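Side-chain contacts in Anapc5 protein (Xenopus laevis, PDB 5BPZ), which serves as a subunit of the anaphase-promoting complex (APC/C), the large multisubunit ubiquitin ligase that drives cells through mitosis: residues Thr31-Ser36 against Leu63-Gly68; Leu41-Lys46 against Ser88-Ile93; Lys104-Phe109 against Lys151-Leu156. All coordinates share one frame; numbering follows the deposited sequence.

Contact 1: residues Thr31-Ser36 against Leu63-Gly68; sequences TPYKIS and LPLLQG
Tyr33 OH donates a hydrogen bond to the backbone oxygen of Leu65 (OH to O 2.7 Å), a polar link between the first two helices of an all-helical domain. Tyr33 stands in the first turn of helix 32-46, while Leu65 belongs to the last turn of helix 52-67, so a side chain near one helix start reaches a carbonyl near another helix end. The hydroxyl comes in on a lone pair, in the carbonyl plane, with a C=O...O angle of 118°. Leu65 O in turn lies at the edge of the phenol ring, near its plane. Tyr33 CG lies anti to the backbone N (chi1 166°), which carries the ring out so that its hydroxyl meets Leu65 O. Leu65 also touches the phenol oxygen with carbon, its CB and CD2 each 3.6 Å from Tyr33 OH. Both residues are buried, so the bond satisfies a polar pair inside the domain; Tyr159, Asp70 and Met71 also touch the tyrosine. At the N-cap position, Thr31 bonds through OG1 to Asp70 just beyond the end of helix 52-67. At the next residue, Pro32 O accepts from Ser36 twice, the backbone N at 3.1 Å and Ser36 OG at 2.7 Å, the two donors approaching from opposite faces of the carbonyl plane.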
ATOM      1  N   THR A  31      -9.034  -1.427   3.328  1.00 50.17           N
ATOM      2  CA  THR A  31      -8.579  -1.089   4.679  1.00 47.55           C
ATOM      3  C   THR A  31      -7.196  -0.403   4.639  1.00 46.88           C
ATOM      4  O   THR A  31      -6.513  -0.518   3.617  1.00 44.73           O
ATOM      5  CB  THR A  31      -8.517  -2.358   5.560  1.00 50.93           C
ATOM      6  OG1 THR A  31      -7.667  -3.324   4.947  1.00 47.62           O
ATOM      7  CG2 THR A  31      -9.890  -2.956   5.868  1.00 50.49           C
ATOM      8  N   PRO A  32      -6.736   0.259   5.743  1.00 41.77           N
ATOM      9  CA  PRO A  32      -5.379   0.853   5.737  1.00 39.41           C
ATOM     10  C   PRO A  32      -4.242  -0.139   5.426  1.00 40.32           C
ATOM     11  O   PRO A  32      -3.242   0.265   4.833  1.00 38.79           O
ATOM     12  CB  PRO A  32      -5.236   1.457   7.135  1.00 40.90           C
ATOM     13  CG  PRO A  32      -6.613   1.576   7.668  1.00 46.68           C
ATOM     14  CD  PRO A  32      -7.423   0.498   7.033  1.00 43.13           C
ATOM     15  N   TYR A  33      -4.401  -1.435   5.781  1.00 36.17           N
ATOM     16  CA  TYR A  33      -3.412  -2.467   5.441  1.00 35.20           C
ATOM     17  C   TYR A  33      -3.349  -2.651   3.911  1.00 37.54           C
ATOM     18  O   TYR A  33      -2.253  -2.743   3.345  1.00 35.60           O
ATOM     19  CB  TYR A  33      -3.739  -3.818   6.117  1.00 36.60           C
ATOM     20  CG  TYR A  33      -2.959  -4.971   5.524  1.00 37.61           C
ATOM     21  CD1 TYR A  33      -1.610  -5.154   5.824  1.00 38.22           C
ATOM     22  CD2 TYR A  33      -3.549  -5.844   4.614  1.00 38.97           C
ATOM     23  CE1 TYR A  33      -0.876  -6.183   5.245  1.00 37.48           C
ATOM     24  CE2 TYR A  33      -2.818  -6.877   4.023  1.00 39.64           C
ATOM     25  CZ  TYR A  33      -1.486  -7.051   4.356  1.00 42.29           C
ATOM     26  OH  TYR A  33      -0.754  -8.059   3.783  1.00 40.89           O
ATOM     27  N   LYS A  34      -4.534  -2.729   3.259  1.00 34.33           N
ATOM     28  CA  LYS A  34      -4.665  -2.915   1.808  1.00 34.25           C
ATOM     29  C   LYS A  34      -4.048  -1.733   1.059  1.00 37.03           C
ATOM     30  O   LYS A  34      -3.403  -1.949   0.040  1.00 36.06           O
ATOM     31  CB  LYS A  34      -6.138  -3.106   1.396  1.00 38.47           C
ATOM     32  CG  LYS A  34      -6.797  -4.366   1.954  1.00 51.24           C
ATOM     33  CD  LYS A  34      -6.745  -5.547   0.998  1.00 61.69           C
ATOM     34  CE  LYS A  34      -7.912  -6.494   1.179  1.00 74.45           C
ATOM     35  NZ  LYS A  34      -7.866  -7.218   2.477  1.00 88.95           N
ATOM     36  N   ILE A  35      -4.206  -0.498   1.598  1.00 34.18           N
ATOM     37  CA  ILE A  35      -3.635   0.752   1.063  1.00 33.67           C
ATOM     38  C   ILE A  35      -2.106   0.656   1.116  1.00 34.76           C
ATOM     39  O   ILE A  35      -1.421   0.971   0.138  1.00 34.79           O
ATOM     40  CB  ILE A  35      -4.177   1.982   1.850  1.00 36.90           C
ATOM     41  CG1 ILE A  35      -5.677   2.224   1.531  1.00 38.36           C
ATOM     42  CG2 ILE A  35      -3.349   3.241   1.566  1.00 37.31           C
ATOM     43  CD1 ILE A  35      -6.426   3.223   2.535  1.00 39.15           C
ATOM     44  N   SER A  36      -1.591   0.165   2.246  1.00 29.31           N
ATOM     45  CA  SER A  36      -0.165  -0.038   2.494  1.00 27.89           C
ATOM     46  C   SER A  36       0.440  -1.051   1.508  1.00 31.68           C
ATOM     47  O   SER A  36       1.569  -0.879   1.052  1.00 30.65           O
ATOM     48  CB  SER A  36       0.038  -0.458   3.943  1.00 28.86           C
ATOM     49  OG  SER A  36      -0.521   0.526   4.800  1.00 33.80           O
ATOM     50  N   LEU A  63       3.202 -11.991  -3.221  1.00 47.38           N
ATOM     51  CA  LEU A  63       1.834 -12.504  -3.408  1.00 48.04           C
ATOM     52  C   LEU A  63       1.066 -12.882  -2.106  1.00 51.22           C
ATOM     53  O   LEU A  63      -0.090 -12.461  -2.024  1.00 50.91           O
ATOM     54  CB  LEU A  63       1.774 -13.664  -4.420  1.00 50.92           C
ATOM     55  CG  LEU A  63       2.084 -13.302  -5.888  1.00 56.33           C
ATOM     56  CD1 LEU A  63       1.761 -14.453  -6.809  1.00 59.12           C
ATOM     57  CD2 LEU A  63       1.332 -12.040  -6.343  1.00 58.08           C
ATOM     58  N   PRO A  64       1.635 -13.582  -1.071  1.00 46.49           N
ATOM     59  CA  PRO A  64       0.847 -13.858   0.156  1.00 45.88           C
ATOM     60  C   PRO A  64       0.300 -12.630   0.907  1.00 45.58           C
ATOM     61  O   PRO A  64      -0.659 -12.775   1.657  1.00 46.38           O
ATOM     62  CB  PRO A  64       1.826 -14.647   1.033  1.00 48.98           C
ATOM     63  CG  PRO A  64       2.804 -15.233   0.076  1.00 54.76           C
ATOM     64  CD  PRO A  64       2.982 -14.183  -0.963  1.00 48.42           C
ATOM     65  N   LEU A  65       0.904 -11.439   0.719  1.00 38.67           N
ATOM     66  CA  LEU A  65       0.468 -10.183   1.338  1.00 37.14           C
ATOM     67  C   LEU A  65      -0.855  -9.684   0.730  1.00 43.61           C
ATOM     68  O   LEU A  65      -1.643  -9.030   1.413  1.00 42.49           O
ATOM     69  CB  LEU A  65       1.539  -9.094   1.202  1.00 34.88           C
ATOM     70  CG  LEU A  65       2.850  -9.295   1.974  1.00 39.75           C
ATOM     71  CD1 LEU A  65       3.839  -8.179   1.663  1.00 37.43           C
ATOM     72  CD2 LEU A  65       2.617  -9.381   3.496  1.00 41.30           C
ATOM     73  N   LEU A  66      -1.080  -9.997  -0.555  1.00 42.24           N
ATOM     74  CA  LEU A  66      -2.255  -9.609  -1.326  1.00 44.02           C
ATOM     75  C   LEU A  66      -3.425 -10.538  -1.019  1.00 51.92           C
ATOM     76  O   LEU A  66      -4.585 -10.128  -1.079  1.00 52.07           O
ATOM     77  CB  LEU A  66      -1.912  -9.694  -2.826  1.00 44.63           C
ATOM     78  CG  LEU A  66      -1.247  -8.485  -3.500  1.00 48.19           C
ATOM     79  CD1 LEU A  66       0.176  -8.234  -2.992  1.00 46.72           C
ATOM     80  CD2 LEU A  66      -1.160  -8.707  -4.982  1.00 52.71           C
ATOM     81  N   GLN A  67      -3.106 -11.790  -0.680  1.00 51.68           N
ATOM     82  CA  GLN A  67      -4.053 -12.867  -0.407  1.00 55.44           C
ATOM     83  C   GLN A  67      -4.367 -13.095   1.083  1.00 60.36           C
ATOM     84  O   GLN A  67      -5.436 -13.613   1.406  1.00 63.34           O
ATOM     85  CB  GLN A  67      -3.536 -14.171  -1.050  1.00 58.87           C
ATOM     86  CG  GLN A  67      -3.376 -14.083  -2.569  1.00 75.56           C
ATOM     87  CD  GLN A  67      -2.625 -15.256  -3.146  1.00 99.57           C
ATOM     88  OE1 GLN A  67      -1.419 -15.182  -3.408  1.00 93.54           O
ATOM     89  NE2 GLN A  67      -3.328 -16.356  -3.387  1.00 96.73           N
ATOM     90  N   GLY A  68      -3.436 -12.732   1.958  1.00 54.48           N
ATOM     91  CA  GLY A  68      -3.548 -12.959   3.394  1.00 54.96           C
ATOM     92  C   GLY A  68      -4.437 -12.008   4.173  1.00 57.68           C
ATOM     93  O   GLY A  68      -5.044 -11.099   3.595  1.00 56.90           O
TER

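Contact 2: residues Leu41-Lys46 against Ser88-Ile93; sequences LSEMSK and SSSVHI
Glu43 CG stands anti to the carbonyl carbon (chi1 -70°) and the chain then bends at chi2 (-49°), which lays its stem against Val91 and puts OE1 near Ser90. In Val91, with CG1 anti to the backbone N (chi1 167°), CG2 is left anti to the carbonyl carbon and meets the glutamate. This branch sits against the glutamate's aliphatic stem, 3.9 Å from Glu43 CB and 4.0 Å from Glu43 CG, and the two side chains slide past each other in opposite directions. Beyond the stem, Glu43 OE1 comes to 3.7 Å from Ser90 CB. Ser90 OG stays farther off, 4.4 Å from Glu43 OE1, and no hydrogen bond joins the two segments. The contact brings helix 32-46, near its C-terminal end, beside helix 85-99 within the helical bundle, the backbones nearing to 6.6 Å between Glu43 CA and Val91 CA. Ile77 of helix 73-83 packs on the buried Val91, as do Val39 and Leu40 of helix 32-46. The carboxylate's main polar partner is Arg94, one turn along helix 85-99 from Ser90, which forms a salt bridge with OE2. That same oxygen also pairs with Lys46, three residues on in its own helix, at 3.6 Å from Lys46 NZ; two positive groups converging on OE2 would probably stabilise its charge. In the same turn of helix 32-46, Ser42 O accepts both Lys46 N and the hydroxyl of Ser45, with Ser45 OG 2.8 Å away.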
ATOM      1  N   LEU A  41       3.253  -2.071  -3.646  1.00 32.17           N
ATOM      2  CA  LEU A  41       3.253  -2.448  -5.060  1.00 33.81           C
ATOM      3  C   LEU A  41       3.738  -1.290  -5.920  1.00 37.32           C
ATOM      4  O   LEU A  41       4.569  -1.495  -6.801  1.00 37.67           O
ATOM      5  CB  LEU A  41       1.875  -2.947  -5.518  1.00 35.30           C
ATOM      6  CG  LEU A  41       1.453  -4.318  -4.979  1.00 40.57           C
ATOM      7  CD1 LEU A  41      -0.060  -4.531  -5.171  1.00 41.66           C
ATOM      8  CD2 LEU A  41       2.254  -5.444  -5.635  1.00 42.56           C
ATOM      9  N   SER A  42       3.304  -0.067  -5.596  1.00 34.45           N
ATOM     10  CA  SER A  42       3.725   1.141  -6.306  1.00 35.13           C
ATOM     11  C   SER A  42       5.241   1.379  -6.160  1.00 39.29           C
ATOM     12  O   SER A  42       5.928   1.577  -7.168  1.00 38.30           O
ATOM     13  CB  SER A  42       2.941   2.346  -5.810  1.00 38.57           C
ATOM     14  OG  SER A  42       3.334   3.524  -6.491  1.00 46.72           O
ATOM     15  N   GLU A  43       5.754   1.325  -4.906  1.00 34.99           N
ATOM     16  CA  GLU A  43       7.167   1.513  -4.591  1.00 34.51           C
ATOM     17  C   GLU A  43       8.050   0.439  -5.201  1.00 38.80           C
ATOM     18  O   GLU A  43       9.184   0.729  -5.587  1.00 38.68           O
ATOM     19  CB  GLU A  43       7.397   1.634  -3.075  1.00 35.60           C
ATOM     20  CG  GLU A  43       6.858   2.934  -2.478  1.00 45.20           C
ATOM     21  CD  GLU A  43       7.260   4.207  -3.201  1.00 62.51           C
ATOM     22  OE1 GLU A  43       8.479   4.416  -3.405  1.00 51.06           O
ATOM     23  OE2 GLU A  43       6.353   4.974  -3.600  1.00 55.10           O
ATOM     24  N   MET A  44       7.527  -0.786  -5.327  1.00 36.44           N
ATOM     25  CA  MET A  44       8.271  -1.882  -5.939  1.00 36.82           C
ATOM     26  C   MET A  44       8.484  -1.632  -7.434  1.00 38.96           C
ATOM     27  O   MET A  44       9.582  -1.860  -7.928  1.00 38.52           O
ATOM     28  CB  MET A  44       7.566  -3.223  -5.715  1.00 39.74           C
ATOM     29  CG  MET A  44       7.927  -3.867  -4.403  1.00 44.70           C
ATOM     30  SD  MET A  44       6.788  -5.209  -3.976  1.00 50.34           S
ATOM     31  CE  MET A  44       7.488  -6.535  -4.995  1.00 47.98           C
ATOM     32  N   SER A  45       7.448  -1.142  -8.147  1.00 35.49           N
ATOM     33  CA  SER A  45       7.551  -0.886  -9.580  1.00 36.09           C
ATOM     34  C   SER A  45       8.472   0.290  -9.909  1.00 40.26           C
ATOM     35  O   SER A  45       9.082   0.299 -10.963  1.00 40.54           O
ATOM     36  CB  SER A  45       6.170  -0.705 -10.211  1.00 39.75           C
ATOM     37  OG  SER A  45       5.469   0.384  -9.638  1.00 53.89           O
ATOM     38  N   LYS A  46       8.598   1.244  -8.994  1.00 37.50           N
ATOM     39  CA  LYS A  46       9.397   2.460  -9.145  1.00 37.74           C
ATOM     40  C   LYS A  46      10.867   2.293  -8.748  1.00 41.76           C
ATOM     41  O   LYS A  46      11.679   3.141  -9.114  1.00 44.79           O
ATOM     42  CB  LYS A  46       8.766   3.600  -8.317  1.00 39.30           C
ATOM     43  CG  LYS A  46       7.461   4.148  -8.891  1.00 48.83           C
ATOM     44  CD  LYS A  46       6.612   4.849  -7.827  1.00 61.16           C
ATOM     45  CE  LYS A  46       6.889   6.329  -7.718  1.00 77.90           C
ATOM     46  NZ  LYS A  46       6.187   6.946  -6.559  1.00 86.73           N
ATOM     47  N   SER A  88      11.243  -0.679   1.886  1.00 45.00           N
ATOM     48  CA  SER A  88      10.595  -0.708   3.213  1.00 43.83           C
ATOM     49  C   SER A  88      10.413   0.689   3.825  1.00 47.67           C
ATOM     50  O   SER A  88       9.302   1.025   4.254  1.00 45.61           O
ATOM     51  CB  SER A  88      11.349  -1.619   4.175  1.00 49.19           C
ATOM     52  OG  SER A  88      12.679  -1.164   4.363  1.00 66.16           O
ATOM     53  N   SER A  89      11.484   1.518   3.794  1.00 45.79           N
ATOM     54  CA  SER A  89      11.469   2.884   4.310  1.00 46.46           C
ATOM     55  C   SER A  89      10.596   3.773   3.454  1.00 47.78           C
ATOM     56  O   SER A  89       9.846   4.581   3.996  1.00 48.12           O
ATOM     57  CB  SER A  89      12.886   3.453   4.391  1.00 55.11           C
ATOM     58  OG  SER A  89      13.654   2.791   5.384  1.00 67.26           O
ATOM     59  N   SER A  90      10.687   3.631   2.123  1.00 42.84           N
ATOM     60  CA  SER A  90       9.921   4.420   1.163  1.00 42.33           C
ATOM     61  C   SER A  90       8.432   4.181   1.337  1.00 42.74           C
ATOM     62  O   SER A  90       7.644   5.118   1.209  1.00 44.16           O
ATOM     63  CB  SER A  90      10.344   4.089  -0.264  1.00 47.29           C
ATOM     64  OG  SER A  90      11.733   4.305  -0.442  1.00 61.14           O
ATOM     65  N   VAL A  91       8.051   2.930   1.620  1.00 36.16           N
ATOM     66  CA  VAL A  91       6.673   2.512   1.869  1.00 34.01           C
ATOM     67  C   VAL A  91       6.205   3.188   3.163  1.00 36.72           C
ATOM     68  O   VAL A  91       5.161   3.845   3.165  1.00 35.90           O
ATOM     69  CB  VAL A  91       6.548   0.963   1.938  1.00 35.72           C
ATOM     70  CG1 VAL A  91       5.197   0.529   2.498  1.00 33.66           C
ATOM     71  CG2 VAL A  91       6.783   0.336   0.574  1.00 35.43           C
ATOM     72  N   HIS A  92       7.011   3.051   4.237  1.00 34.34           N
ATOM     73  CA  HIS A  92       6.746   3.609   5.562  1.00 36.43           C
ATOM     74  C   HIS A  92       6.529   5.133   5.543  1.00 41.78           C
ATOM     75  O   HIS A  92       5.528   5.607   6.089  1.00 41.33           O
ATOM     76  CB  HIS A  92       7.848   3.193   6.555  1.00 39.31           C
ATOM     77  CG  HIS A  92       7.642   3.721   7.938  1.00 44.94           C
ATOM     78  ND1 HIS A  92       6.681   3.191   8.777  1.00 46.29           N
ATOM     79  CD2 HIS A  92       8.259   4.747   8.571  1.00 50.63           C
ATOM     80  CE1 HIS A  92       6.758   3.894   9.895  1.00 47.75           C
ATOM     81  NE2 HIS A  92       7.682   4.848   9.815  1.00 50.77           N
ATOM     82  N   ILE A  93       7.435   5.881   4.877  1.00 40.51           N
ATOM     83  CA  ILE A  93       7.378   7.347   4.770  1.00 42.90           C
ATOM     84  C   ILE A  93       6.217   7.801   3.870  1.00 46.31           C
ATOM     85  O   ILE A  93       5.654   8.866   4.116  1.00 48.09           O
ATOM     86  CB  ILE A  93       8.758   7.984   4.353  1.00 48.97           C
ATOM     87  CG1 ILE A  93       9.944   7.512   5.248  1.00 49.82           C
ATOM     88  CG2 ILE A  93       8.708   9.520   4.271  1.00 53.91           C
ATOM     89  CD1 ILE A  93       9.973   7.980   6.734  1.00 63.68           C
TER

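Contact 3: residues Lys104-Phe109 against Lys151-Leu156; sequences KDMEQF and KLYTSL
Helices 103-114 and 146-164 meet almost at right angles through Met106 and Tyr153: over segments 104-109 and 151-156 the axes come to 10.4 Å and their N-to-C directions differ by 101°. The backbones are nearest where Met106 CA lies 6.9 Å from Tyr153 CA, and the side chains of Met106, Leu152, Tyr153 and Leu156 all leave the backbone toward the partner helix. Met106 carries the contact. Its chain runs extended from the backbone as far as the sulfur and then bends at chi3 (67°), which turns the terminal methyl in against the other helix, CE reaching 3.8 Å from Tyr153 CB. Before the bend, the stem passes beside the tyrosine in the opposite sense to it, with Met106 CB 3.7 Å from Tyr153 CD1. The sulfur touches two leucines one turn apart: Met106 SD is 4.0 Å from Leu152 CG and 4.2 Å from Leu156 CD2. All four residues are buried, and no hydrogen bond crosses between the segments. The phenol hydroxyl is instead satisfied by Met98 O of helix 85-99, a bond that probably holds the far end of the ring. Within helix 146-164, Lys151 O takes two donors from Ser155, the backbone N and the hydroxyl, with Ser155 OG 2.7 Å from that oxygen. Helix 85-99 also packs on the methionine and on Leu156 through Met98. The sulfur stands 5.4 Å from the centroid of the Tyr153 ring, 87° off its normal, which makes this an edge-on Met-aromatic contact at a nearly perpendicular helix crossing in an all-helical domain.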
ATOM      1  N   LYS A 104      -7.364  14.580   0.797  1.00 76.16           N
ATOM      2  CA  LYS A 104      -6.962  14.737  -0.610  1.00 77.71           C
ATOM      3  C   LYS A 104      -5.710  13.926  -0.984  1.00 77.13           C
ATOM      4  O   LYS A 104      -5.611  13.463  -2.118  1.00 76.21           O
ATOM      5  CB  LYS A 104      -6.787  16.225  -0.991  1.00 86.20           C
ATOM      6  CG  LYS A 104      -5.728  16.988  -0.187  1.00101.72           C
ATOM      7  CD  LYS A 104      -5.496  18.394  -0.725  1.00118.18           C
ATOM      8  CE  LYS A 104      -4.450  19.150   0.060  1.00129.33           C
ATOM      9  NZ  LYS A 104      -3.068  18.718  -0.282  1.00133.67           N
ATOM     10  N   ASP A 105      -4.772  13.750  -0.027  1.00 70.33           N
ATOM     11  CA  ASP A 105      -3.526  13.009  -0.229  1.00 65.65           C
ATOM     12  C   ASP A 105      -3.762  11.519  -0.439  1.00 63.16           C
ATOM     13  O   ASP A 105      -3.027  10.896  -1.205  1.00 60.15           O
ATOM     14  CB  ASP A 105      -2.524  13.289   0.899  1.00 66.55           C
ATOM     15  CG  ASP A 105      -2.057  14.733   0.921  1.00 83.09           C
ATOM     16  OD1 ASP A 105      -1.520  15.203  -0.111  1.00 85.04           O
ATOM     17  OD2 ASP A 105      -2.241  15.399   1.957  1.00 92.72           O
ATOM     18  N   MET A 106      -4.812  10.959   0.207  1.00 57.97           N
ATOM     19  CA  MET A 106      -5.204   9.560   0.038  1.00 53.89           C
ATOM     20  C   MET A 106      -5.893   9.401  -1.322  1.00 59.44           C
ATOM     21  O   MET A 106      -5.582   8.460  -2.044  1.00 56.96           O
ATOM     22  CB  MET A 106      -6.112   9.090   1.190  1.00 55.35           C
ATOM     23  CG  MET A 106      -6.367   7.583   1.183  1.00 55.10           C
ATOM     24  SD  MET A 106      -7.588   6.993   2.383  1.00 59.26           S
ATOM     25  CE  MET A 106      -9.120   7.766   1.709  1.00 61.76           C
ATOM     26  N   GLU A 107      -6.790  10.351  -1.683  1.00 61.30           N
ATOM     27  CA  GLU A 107      -7.526  10.394  -2.958  1.00 64.08           C
ATOM     28  C   GLU A 107      -6.565  10.536  -4.147  1.00 68.32           C
ATOM     29  O   GLU A 107      -6.774   9.900  -5.183  1.00 68.91           O
ATOM     30  CB  GLU A 107      -8.545  11.552  -2.969  1.00 71.27           C
ATOM     31  CG  GLU A 107      -9.526  11.544  -1.805  1.00 79.50           C
ATOM     32  CD  GLU A 107     -10.525  12.684  -1.800  1.00101.13           C
ATOM     33  OE1 GLU A 107     -10.093  13.859  -1.785  1.00 94.29           O
ATOM     34  OE2 GLU A 107     -11.744  12.400  -1.772  1.00 97.51           O
ATOM     35  N   GLN A 108      -5.513  11.367  -3.989  1.00 64.70           N
ATOM     36  CA  GLN A 108      -4.479  11.601  -4.997  1.00 65.02           C
ATOM     37  C   GLN A 108      -3.624  10.343  -5.196  1.00 64.46           C
ATOM     38  O   GLN A 108      -3.178  10.095  -6.312  1.00 65.14           O
ATOM     39  CB  GLN A 108      -3.606  12.801  -4.613  1.00 68.63           C
ATOM     40  CG  GLN A 108      -2.736  13.337  -5.750  1.00 94.30           C
ATOM     41  CD  GLN A 108      -1.797  14.429  -5.297  1.00124.37           C
ATOM     42  OE1 GLN A 108      -1.544  14.619  -4.099  1.00121.06           O
ATOM     43  NE2 GLN A 108      -1.246  15.163  -6.253  1.00121.73           N
ATOM     44  N   PHE A 109      -3.399   9.556  -4.123  1.00 56.75           N
ATOM     45  CA  PHE A 109      -2.647   8.298  -4.220  1.00 51.05           C
ATOM     46  C   PHE A 109      -3.416   7.310  -5.107  1.00 54.96           C
ATOM     47  O   PHE A 109      -2.811   6.654  -5.955  1.00 52.00           O
ATOM     48  CB  PHE A 109      -2.347   7.679  -2.834  1.00 48.09           C
ATOM     49  CG  PHE A 109      -1.866   6.239  -2.917  1.00 45.34           C
ATOM     50  CD1 PHE A 109      -0.602   5.936  -3.412  1.00 46.53           C
ATOM     51  CD2 PHE A 109      -2.709   5.187  -2.571  1.00 45.71           C
ATOM     52  CE1 PHE A 109      -0.180   4.609  -3.537  1.00 44.77           C
ATOM     53  CE2 PHE A 109      -2.282   3.859  -2.691  1.00 45.66           C
ATOM     54  CZ  PHE A 109      -1.021   3.580  -3.175  1.00 42.79           C
ATOM     55  N   LYS A 151     -14.072   7.895   6.678  1.00 64.92           N
ATOM     56  CA  LYS A 151     -13.784   6.920   7.743  1.00 62.96           C
ATOM     57  C   LYS A 151     -12.583   6.037   7.373  1.00 62.29           C
ATOM     58  O   LYS A 151     -11.911   5.521   8.267  1.00 60.81           O
ATOM     59  CB  LYS A 151     -15.020   6.056   8.103  1.00 68.49           C
ATOM     60  CG  LYS A 151     -16.266   6.822   8.572  1.00 81.00           C
ATOM     61  CD  LYS A 151     -16.093   7.537   9.907  1.00 97.49           C
ATOM     62  CE  LYS A 151     -17.193   8.543  10.142  1.00114.64           C
ATOM     63  NZ  LYS A 151     -16.931   9.368  11.349  1.00123.79           N
ATOM     64  N   LEU A 152     -12.286   5.902   6.062  1.00 55.37           N
ATOM     65  CA  LEU A 152     -11.124   5.148   5.592  1.00 50.45           C
ATOM     66  C   LEU A 152      -9.841   5.943   5.849  1.00 51.93           C
ATOM     67  O   LEU A 152      -8.850   5.369   6.315  1.00 47.89           O
ATOM     68  CB  LEU A 152     -11.261   4.762   4.109  1.00 49.52           C
ATOM     69  CG  LEU A 152     -10.073   4.032   3.464  1.00 50.06           C
ATOM     70  CD1 LEU A 152      -9.808   2.675   4.131  1.00 48.26           C
ATOM     71  CD2 LEU A 152     -10.273   3.905   1.966  1.00 48.40           C
ATOM     72  N   TYR A 153      -9.867   7.259   5.572  1.00 50.90           N
ATOM     73  CA  TYR A 153      -8.723   8.134   5.806  1.00 50.26           C
ATOM     74  C   TYR A 153      -8.402   8.272   7.296  1.00 54.48           C
ATOM     75  O   TYR A 153      -7.222   8.279   7.647  1.00 52.49           O
ATOM     76  CB  TYR A 153      -8.898   9.512   5.133  1.00 54.87           C
ATOM     77  CG  TYR A 153      -7.706  10.420   5.346  1.00 55.75           C
ATOM     78  CD1 TYR A 153      -6.469  10.127   4.773  1.00 55.35           C
ATOM     79  CD2 TYR A 153      -7.788  11.525   6.193  1.00 58.21           C
ATOM     80  CE1 TYR A 153      -5.353  10.925   5.012  1.00 55.79           C
ATOM     81  CE2 TYR A 153      -6.677  12.330   6.440  1.00 58.42           C
ATOM     82  CZ  TYR A 153      -5.459  12.018   5.857  1.00 61.34           C
ATOM     83  OH  TYR A 153      -4.358  12.797   6.098  1.00 60.22           O
ATOM     84  N   THR A 154      -9.431   8.357   8.170  1.00 53.46           N
ATOM     85  CA  THR A 154      -9.204   8.453   9.620  1.00 53.69           C
ATOM     86  C   THR A 154      -8.601   7.135  10.130  1.00 55.31           C
ATOM     87  O   THR A 154      -7.632   7.166  10.893  1.00 52.97           O
ATOM     88  CB  THR A 154     -10.449   8.936  10.399  1.00 65.91           C
ATOM     89  OG1 THR A 154     -11.469   7.937  10.377  1.00 70.33           O
ATOM     90  CG2 THR A 154     -10.989  10.284   9.896  1.00 65.81           C
ATOM     91  N   SER A 155      -9.120   5.987   9.632  1.00 52.19           N
ATOM     92  CA  SER A 155      -8.620   4.638   9.940  1.00 50.07           C
ATOM     93  C   SER A 155      -7.148   4.520   9.560  1.00 49.89           C
ATOM     94  O   SER A 155      -6.384   3.874  10.278  1.00 47.99           O
ATOM     95  CB  SER A 155      -9.415   3.576   9.183  1.00 54.05           C
ATOM     96  OG  SER A 155     -10.746   3.501   9.664  1.00 71.34           O
ATOM     97  N   LEU A 156      -6.760   5.150   8.429  1.00 45.33           N
ATOM     98  CA  LEU A 156      -5.398   5.162   7.913  1.00 42.45           C
ATOM     99  C   LEU A 156      -4.477   5.953   8.831  1.00 44.06           C
ATOM    100  O   LEU A 156      -3.349   5.519   9.089  1.00 41.82           O
ATOM    101  CB  LEU A 156      -5.363   5.709   6.478  1.00 42.98           C
ATOM    102  CG  LEU A 156      -3.984   5.856   5.829  1.00 46.56           C
ATOM    103  CD1 LEU A 156      -3.372   4.502   5.484  1.00 44.86           C
ATOM    104  CD2 LEU A 156      -4.069   6.736   4.622  1.00 52.53           C
TER

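In the fold
Helix 32-46 joins contacts 1 and 2, which lie on opposite sides of the chain's centre and meet where Val91 packs on the backbone of Ser36. Contact 3 uses two other helices but is tied to contact 1: Ile35 reaches both Leu152 and Met106, and Pro32 rests on helix 146-164. Contacts 1 and 3 are buried, yet one rests on a single side-chain-to-backbone hydrogen bond and the other on sulfur and hydrocarbon. Contact 2 is only partly buried, and there charged groups edge a small apolar patch. Contacts 2 and 3 do not touch, although helices 85-99 and 103-114 are consecutive; their centres lie about 17 Å apart.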